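Local coordinates for periplasmic binding protein component of an ABC type zinc uptake transporter (Synechocystis sp., PDB 2OV3) that binds zinc in the periplasm and probably delivers it to the membrane components of an ABC-type zinc uptake transporter, at residues Pro11-Tyr14 with Phe15-Ile19; Val109-Gln112 with Ala113-Ile116; Phe138-Glu141 with Leu142-Asn146. All blocks are in the same frame, centred on the assembly; numbering follows the deposited sequence.

Contact 1 (Pro11-Tyr14 with Phe15-Ile19); sequences PQQY and FLEKI
Phe15 lies over the carbonyl of Pro11 one turn earlier in helix 10-20, the helical arm of the beta-alpha-beta unit that runs from strand 3-7 to strand 24-28. Four backbone hydrogen bonds of the i to i+4 kind join Pro11-Tyr14 to Phe15-Ile19. The longest of the four is Pro11 O with Phe15 N, at 3.3 Å, whereas Gln12 O meets Leu16 N at 2.8 Å.

Aromatic contacts come next. Phe15 has CG beside its own backbone N (chi1 -45°), which swings the ring back over the preceding turn, and Pro11 O then stands 3.1 Å above the ring plane, over its centre. Tyr14 turns the other way, its CG anti to the backbone N (chi1 -174°), and the two side chains cross at about a right angle. Phe15 CD2 arrives at the edge of the tyrosine ring, in its plane, 3.7 Å from Tyr14 CD2. Beyond the helix, Phe15 makes an edge-to-face contact with Trp241 and also packs on Phe138. With only a methyl group in place of the ring, as in an alanine here, Pro11 O would probably lose its aromatic cover and a gap would open beside Phe138 and Trp241.

Across this turn, Gln13 and Lys18 touch their partners through aliphatic carbons; the polar ends of Gln12 and Lys18 are used elsewhere. Gln13 and Glu17 run side by side, with Glu17 OE1 3.4 Å from Gln13 CG and the amide and carboxylate planes 63° apart. Gln12 turns from the helix to bond through NE2 to Val56 O. Lys18 runs alongside Tyr14, its CG over one ring face; its NZ goes on to Glu141, while Lys18 CE lies 3.7 Å from Tyr14 OH.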
loop_
_atom_site.group_PDB
_atom_site.type_symbol
_atom_site.label_atom_id
_atom_site.label_comp_id
_atom_site.label_asym_id
_atom_site.label_seq_id
_atom_site.Cartn_x
_atom_site.Cartn_y
_atom_site.Cartn_z
ATOM N N PRO A 11 -3.445 -2.483 -6.344
ATOM C CA PRO A 11 -4.196 -2.917 -5.154
ATOM C C PRO A 11 -5.611 -2.356 -5.086
ATOM O O PRO A 11 -6.531 -3.012 -4.589
ATOM C CB PRO A 11 -3.329 -2.429 -3.993
ATOM C CG PRO A 11 -1.936 -2.564 -4.561
ATOM C CD PRO A 11 -2.115 -1.978 -5.967
ATOM N N GLN A 12 -5.784 -1.135 -5.576
ATOM C CA GLN A 12 -7.105 -0.523 -5.571
ATOM C C GLN A 12 -8.003 -1.321 -6.528
ATOM O O GLN A 12 -9.181 -1.544 -6.249
ATOM C CB GLN A 12 -7.037 0.957 -5.996
ATOM C CG GLN A 12 -6.359 1.893 -4.997
ATOM C CD GLN A 12 -6.244 3.322 -5.505
ATOM O OE1 GLN A 12 -5.470 3.617 -6.418
ATOM N NE2 GLN A 12 -7.034 4.211 -4.928
ATOM N N GLN A 13 -7.442 -1.775 -7.644
ATOM C CA GLN A 13 -8.226 -2.567 -8.574
ATOM C C GLN A 13 -8.775 -3.795 -7.843
ATOM O O GLN A 13 -9.921 -4.194 -8.045
ATOM C CB GLN A 13 -7.372 -2.990 -9.765
ATOM C CG GLN A 13 -8.017 -3.971 -10.707
ATOM C CD GLN A 13 -7.123 -4.230 -11.899
ATOM O OE1 GLN A 13 -5.936 -4.536 -11.738
ATOM N NE2 GLN A 13 -7.679 -4.108 -13.104
ATOM N N TYR A 14 -7.961 -4.395 -6.985
ATOM C CA TYR A 14 -8.405 -5.556 -6.221
ATOM C C TYR A 14 -9.689 -5.188 -5.469
ATOM O O TYR A 14 -10.694 -5.888 -5.571
ATOM C CB TYR A 14 -7.324 -5.957 -5.219
ATOM C CG TYR A 14 -7.599 -7.240 -4.471
ATOM C CD1 TYR A 14 -7.300 -8.476 -5.041
ATOM C CD2 TYR A 14 -8.122 -7.215 -3.171
ATOM C CE1 TYR A 14 -7.504 -9.658 -4.340
ATOM C CE2 TYR A 14 -8.336 -8.395 -2.457
ATOM C CZ TYR A 14 -8.017 -9.613 -3.053
ATOM O OH TYR A 14 -8.184 -10.773 -2.345
ATOM N N PHE A 15 -9.644 -4.069 -4.742
ATOM C CA PHE A 15 -10.783 -3.586 -3.948
ATOM C C PHE A 15 -12.017 -3.241 -4.813
ATOM O O PHE A 15 -13.152 -3.522 -4.428
ATOM C CB PHE A 15 -10.380 -2.338 -3.137
ATOM C CG PHE A 15 -9.048 -2.447 -2.434
ATOM C CD1 PHE A 15 -8.344 -1.292 -2.099
ATOM C CD2 PHE A 15 -8.495 -3.686 -2.108
ATOM C CE1 PHE A 15 -7.101 -1.354 -1.451
ATOM C CE2 PHE A 15 -7.248 -3.775 -1.457
ATOM C CZ PHE A 15 -6.549 -2.605 -1.129
ATOM N N LEU A 16 -11.791 -2.624 -5.972
ATOM C CA LEU A 16 -12.888 -2.258 -6.858
ATOM C C LEU A 16 -13.527 -3.497 -7.462
ATOM O O LEU A 16 -14.741 -3.551 -7.659
ATOM C CB LEU A 16 -12.410 -1.336 -7.979
ATOM C CG LEU A 16 -12.716 0.159 -7.804
ATOM C CD1 LEU A 16 -14.228 0.396 -7.798
ATOM C CD2 LEU A 16 -12.092 0.641 -6.490
ATOM N N GLU A 17 -12.710 -4.499 -7.755
ATOM C CA GLU A 17 -13.243 -5.725 -8.321
ATOM C C GLU A 17 -14.094 -6.435 -7.271
ATOM O O GLU A 17 -15.203 -6.889 -7.561
ATOM C CB GLU A 17 -12.107 -6.629 -8.800
ATOM C CG GLU A 17 -12.258 -7.104 -10.238
ATOM C CD GLU A 17 -12.120 -5.983 -11.262
ATOM O OE1 GLU A 17 -11.138 -5.231 -11.193
ATOM O OE2 GLU A 17 -12.986 -5.873 -12.145
ATOM N N LYS A 18 -13.574 -6.528 -6.051
ATOM C CA LYS A 18 -14.300 -7.159 -4.950
ATOM C C LYS A 18 -15.636 -6.471 -4.697
ATOM O O LYS A 18 -16.622 -7.130 -4.399
ATOM C CB LYS A 18 -13.465 -7.104 -3.667
ATOM C CG LYS A 18 -12.320 -8.105 -3.610
ATOM C CD LYS A 18 -12.840 -9.531 -3.428
ATOM C CE LYS A 18 -11.686 -10.509 -3.376
ATOM N NZ LYS A 18 -12.099 -11.901 -3.110
ATOM N N ILE A 19 -15.650 -5.146 -4.831
ATOM C CA ILE A 19 -16.838 -4.338 -4.595
ATOM C C ILE A 19 -17.766 -4.161 -5.791
ATOM O O ILE A 19 -18.986 -4.223 -5.655
ATOM C CB ILE A 19 -16.442 -2.931 -4.107
ATOM C CG1 ILE A 19 -15.627 -3.047 -2.809
ATOM C CG2 ILE A 19 -17.686 -2.072 -3.893
ATOM C CD1 ILE A 19 -15.013 -1.748 -2.355
#

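Contact 2 (Val109-Gln112 with Ala113-Ile116)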
loop_
_atom_site.group_PDB
_atom_site.type_symbol
_atom_site.label_atom_id
_atom_site.label_comp_id
_atom_site.label_asym_id
_atom_site.label_seq_id
_atom_site.Cartn_x
_atom_site.Cartn_y
_atom_site.Cartn_z
ATOM N N VAL A 109 -8.355 -0.878 5.205
ATOM C CA VAL A 109 -8.943 -1.065 3.887
ATOM C C VAL A 109 -10.463 -1.195 4.032
ATOM O O VAL A 109 -11.214 -0.762 3.151
ATOM C CB VAL A 109 -8.357 -2.308 3.179
ATOM C CG1 VAL A 109 -9.242 -2.736 2.013
ATOM C CG2 VAL A 109 -6.971 -1.985 2.685
ATOM N N LYS A 110 -10.914 -1.779 5.144
ATOM C CA LYS A 110 -12.349 -1.920 5.401
ATOM C C LYS A 110 -13.008 -0.561 5.213
ATOM O O LYS A 110 -14.083 -0.446 4.621
ATOM C CB LYS A 110 -12.620 -2.381 6.836
ATOM C CG LYS A 110 -12.130 -3.753 7.184
ATOM C CD LYS A 110 -12.556 -4.121 8.601
ATOM C CE LYS A 110 -11.959 -5.461 9.021
ATOM N NZ LYS A 110 -12.376 -5.904 10.400
ATOM N N ARG A 111 -12.356 0.470 5.729
ATOM C CA ARG A 111 -12.893 1.810 5.623
ATOM C C ARG A 111 -12.811 2.257 4.170
ATOM O O ARG A 111 -13.776 2.797 3.631
ATOM C CB ARG A 111 -12.111 2.770 6.525
ATOM C CG ARG A 111 -12.959 3.930 7.029
ATOM C CD ARG A 111 -13.564 4.717 5.884
ATOM N NE ARG A 111 -14.833 5.322 6.263
ATOM C CZ ARG A 111 -15.897 4.633 6.665
ATOM N NH1 ARG A 111 -15.844 3.311 6.740
ATOM N NH2 ARG A 111 -17.016 5.264 6.998
ATOM N N GLN A 112 -11.669 2.014 3.532
ATOM C CA GLN A 112 -11.501 2.407 2.136
ATOM C C GLN A 112 -12.570 1.786 1.236
ATOM O O GLN A 112 -13.205 2.482 0.448
ATOM C CB GLN A 112 -10.111 2.015 1.628
ATOM C CG GLN A 112 -8.995 2.843 2.226
ATOM C CD GLN A 112 -7.687 2.102 2.247
ATOM O OE1 GLN A 112 -7.135 1.757 1.201
ATOM N NE2 GLN A 112 -7.181 1.840 3.447
ATOM N N ALA A 113 -12.781 0.481 1.351
ATOM C CA ALA A 113 -13.783 -0.161 0.514
ATOM C C ALA A 113 -15.174 0.416 0.781
ATOM O O ALA A 113 -15.968 0.610 -0.143
ATOM C CB ALA A 113 -13.789 -1.671 0.743
ATOM N N THR A 114 -15.462 0.692 2.047
ATOM C CA THR A 114 -16.755 1.233 2.440
ATOM C C THR A 114 -17.012 2.577 1.792
ATOM O O THR A 114 -18.148 2.925 1.457
ATOM C CB THR A 114 -16.839 1.392 3.968
ATOM O OG1 THR A 114 -16.639 0.118 4.583
ATOM C CG2 THR A 114 -18.198 1.923 4.381
ATOM N N THR A 115 -15.956 3.347 1.612
ATOM C CA THR A 115 -16.115 4.638 0.975
ATOM C C THR A 115 -16.315 4.437 -0.521
ATOM O O THR A 115 -17.077 5.167 -1.151
ATOM C CB THR A 115 -14.895 5.519 1.221
ATOM O OG1 THR A 115 -14.780 5.777 2.631
ATOM C CG2 THR A 115 -15.037 6.837 0.471
ATOM N N ILE A 116 -15.645 3.436 -1.086
ATOM C CA ILE A 116 -15.777 3.175 -2.517
ATOM C C ILE A 116 -17.188 2.740 -2.865
ATOM O O ILE A 116 -17.804 3.263 -3.792
ATOM C CB ILE A 116 -14.852 2.054 -2.986
ATOM C CG1 ILE A 116 -13.398 2.391 -2.653
ATOM C CG2 ILE A 116 -15.056 1.823 -4.472
ATOM C CD1 ILE A 116 -12.995 3.781 -3.036
#
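Helix 106-123 begins shortly after the zinc ligand His101, and within it Lys110 and Thr114 make the clearest polar side-chain contact between Val109-Gln112 and Ala113-Ile116. The Thr114 hydroxyl donates back to the carbonyl one turn earlier, a familiar habit of threonine inside helices. Thr114 OG1 reaches Lys110 O at 2.6 Å, and Thr114 N bonds to that same oxygen at 3.1 Å. The two donors come from opposite faces of the carbonyl plane, so a single residue grips this acceptor twice. The torsion that allows it places OG1 beside the backbone N of Thr114 (chi1 -59°) and turns CG2 the other way, beside the carbonyl carbon.

That methyl meets Arg111. The arginine leaves its CB pointing away from the following turn, but a bend at chi2 (-57°) brings its end back: Arg111 NH1 comes within 3.5 Å of Thr114 CB and also touches CG2. Nearer its root the same chain crosses Thr115 at about a right angle, with Arg111 CD 3.6 Å from Thr115 OG1. These are contacts of the guanidinium and its stem with the CB and methyl of Thr114 and the hydroxyl of Thr115.

The buried side of the helix is plainer. Ala113 N bonds Val109 O at 2.7 Å with an N-H...O angle of 171°, and the small Ala113 side chain faces Ile19 and Phe138 of two neighbouring helices. Gln112 extends away and bonds through NE2 to Ile102 O, next in sequence to His101. Its carbonyl accepts Ile116 N and, weakly, Thr115 N, while Ile116 CG1 rests 3.1 Å from Gln112 O.

Contact 3 (Phe138-Glu141 with Leu142-Asn146)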
loop_
_atom_site.group_PDB
_atom_site.type_symbol
_atom_site.label_atom_id
_atom_site.label_comp_id
_atom_site.label_asym_id
_atom_site.label_seq_id
_atom_site.Cartn_x
_atom_site.Cartn_y
_atom_site.Cartn_z
ATOM N N PHE A 138 -16.650 -8.788 1.274
ATOM C CA PHE A 138 -15.262 -8.323 1.361
ATOM C C PHE A 138 -14.816 -8.007 2.805
ATOM O O PHE A 138 -13.747 -8.441 3.253
ATOM C CB PHE A 138 -15.067 -7.079 0.479
ATOM C CG PHE A 138 -13.626 -6.684 0.294
ATOM C CD1 PHE A 138 -13.274 -5.352 0.119
ATOM C CD2 PHE A 138 -12.619 -7.640 0.319
ATOM C CE1 PHE A 138 -11.940 -4.973 -0.031
ATOM C CE2 PHE A 138 -11.282 -7.271 0.168
ATOM C CZ PHE A 138 -10.944 -5.931 -0.003
ATOM N N LEU A 139 -15.633 -7.233 3.519
ATOM C CA LEU A 139 -15.333 -6.884 4.904
ATOM C C LEU A 139 -15.004 -8.149 5.692
ATOM O O LEU A 139 -13.949 -8.261 6.316
ATOM C CB LEU A 139 -16.524 -6.181 5.558
ATOM C CG LEU A 139 -16.826 -4.803 4.994
ATOM C CD1 LEU A 139 -18.112 -4.268 5.570
ATOM C CD2 LEU A 139 -15.663 -3.884 5.307
ATOM N N ALA A 140 -15.918 -9.107 5.651
ATOM C CA ALA A 140 -15.729 -10.358 6.357
ATOM C C ALA A 140 -14.459 -11.049 5.890
ATOM O O ALA A 140 -13.810 -11.750 6.669
ATOM C CB ALA A 140 -16.934 -11.260 6.147
ATOM N N GLU A 141 -14.108 -10.872 4.619
ATOM C CA GLU A 141 -12.885 -11.475 4.088
ATOM C C GLU A 141 -11.710 -10.773 4.754
ATOM O O GLU A 141 -10.707 -11.396 5.112
ATOM C CB GLU A 141 -12.811 -11.302 2.564
ATOM C CG GLU A 141 -13.480 -12.425 1.769
ATOM C CD GLU A 141 -13.486 -12.177 0.252
ATOM O OE1 GLU A 141 -12.426 -11.816 -0.312
ATOM O OE2 GLU A 141 -14.555 -12.353 -0.375
ATOM N N LEU A 142 -11.868 -9.467 4.943
ATOM C CA LEU A 142 -10.840 -8.644 5.563
ATOM C C LEU A 142 -10.577 -9.071 7.005
ATOM O O LEU A 142 -9.433 -9.337 7.373
ATOM C CB LEU A 142 -11.244 -7.164 5.495
ATOM C CG LEU A 142 -11.319 -6.510 4.094
ATOM C CD1 LEU A 142 -12.043 -5.179 4.174
ATOM C CD2 LEU A 142 -9.923 -6.320 3.534
ATOM N N GLU A 143 -11.627 -9.146 7.820
ATOM C CA GLU A 143 -11.460 -9.561 9.211
ATOM C C GLU A 143 -10.799 -10.932 9.302
ATOM O O GLU A 143 -10.039 -11.217 10.231
ATOM C CB GLU A 143 -12.811 -9.593 9.932
ATOM C CG GLU A 143 -12.861 -8.644 11.122
ATOM C CD GLU A 143 -11.773 -8.935 12.141
ATOM O OE1 GLU A 143 -11.871 -9.979 12.828
ATOM O OE2 GLU A 143 -10.821 -8.130 12.240
ATOM N N ARG A 144 -11.100 -11.782 8.332
ATOM C CA ARG A 144 -10.533 -13.116 8.295
ATOM C C ARG A 144 -9.026 -12.994 8.065
ATOM O O ARG A 144 -8.228 -13.546 8.825
ATOM C CB ARG A 144 -11.187 -13.912 7.170
ATOM C CG ARG A 144 -11.169 -15.412 7.389
ATOM C CD ARG A 144 -12.525 -16.004 7.054
ATOM N NE ARG A 144 -12.958 -15.624 5.709
ATOM C CZ ARG A 144 -14.203 -15.275 5.402
ATOM N NH1 ARG A 144 -15.134 -15.257 6.345
ATOM N NH2 ARG A 144 -14.517 -14.955 4.156
ATOM N N LEU A 145 -8.655 -12.259 7.015
ATOM C CA LEU A 145 -7.255 -12.024 6.664
ATOM C C LEU A 145 -6.545 -11.348 7.835
ATOM O O LEU A 145 -5.435 -11.732 8.204
ATOM C CB LEU A 145 -7.158 -11.121 5.424
ATOM C CG LEU A 145 -5.786 -10.507 5.054
ATOM C CD1 LEU A 145 -4.834 -11.607 4.613
ATOM C CD2 LEU A 145 -5.943 -9.469 3.952
ATOM N N ASN A 146 -7.191 -10.337 8.407
ATOM C CA ASN A 146 -6.631 -9.624 9.542
ATOM C C ASN A 146 -6.309 -10.597 10.670
ATOM O O ASN A 146 -5.221 -10.570 11.250
ATOM C CB ASN A 146 -7.606 -8.553 10.049
ATOM C CG ASN A 146 -7.117 -7.874 11.320
ATOM O OD1 ASN A 146 -5.967 -7.449 11.414
ATOM N ND2 ASN A 146 -7.996 -7.761 12.300
#
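Phe138 offers one ring face to Leu142, four residues on. Leu142 CG sits 4.1 Å from the ring centroid and 13° off its normal, a CH-pi contact displaced toward the rim, while Leu142 CD2 comes to 3.7 Å from Phe138 CZ. The phenyl reaches that place because its CG is anti to the backbone N (chi1 -169°), whereas CG of Leu142 lies beside its own N and leans back over the earlier turn. Leu139 adds a looser contact, its CD2 4.0 Å from Leu142 CD1.

This is the middle of the long helix 128-153, where Phe138 packs against helices 10-20 and 106-123, and Leu142 against helix 106-123 and Trp241. Backbone i to i+4 bonds run throughout; that from Arg144 N to Ala140 O measures 3.2 Å. Ala140 O also stands 3.7 Å above the plane of the Arg144 guanidinium, over its centre. Glu141 crosses the same arginine obliquely, but its carboxylate turns instead to Lys18, and what meets the guanidinium is its stem: Glu141 CG is 3.6 Å from Arg144 NH2.

In the fold
All three contacts are one-turn steps within single helices, which pack on one another. Contact 2 is the most buried; contacts 1 and 3 are partly buried, and all three carry polar side chains on their outer face. The inward residues meet at Ala113 CB of contact 2, with Ile19 CD1 of contact 1 at 3.3 Å and Phe138 CD1 of contact 3 at 3.8 Å. Chemistry changes towards the surface, where Lys18 NZ and Glu141 OE1 form a salt bridge of 2.8 Å between contacts 1 and 3, while Lys110 and Glu143 form a longer, weak pair between contacts 2 and 3. Contact 3 lies away from the zinc ion; the side chains of Pro11 and Gln112 are about 11 and 13 Å from it.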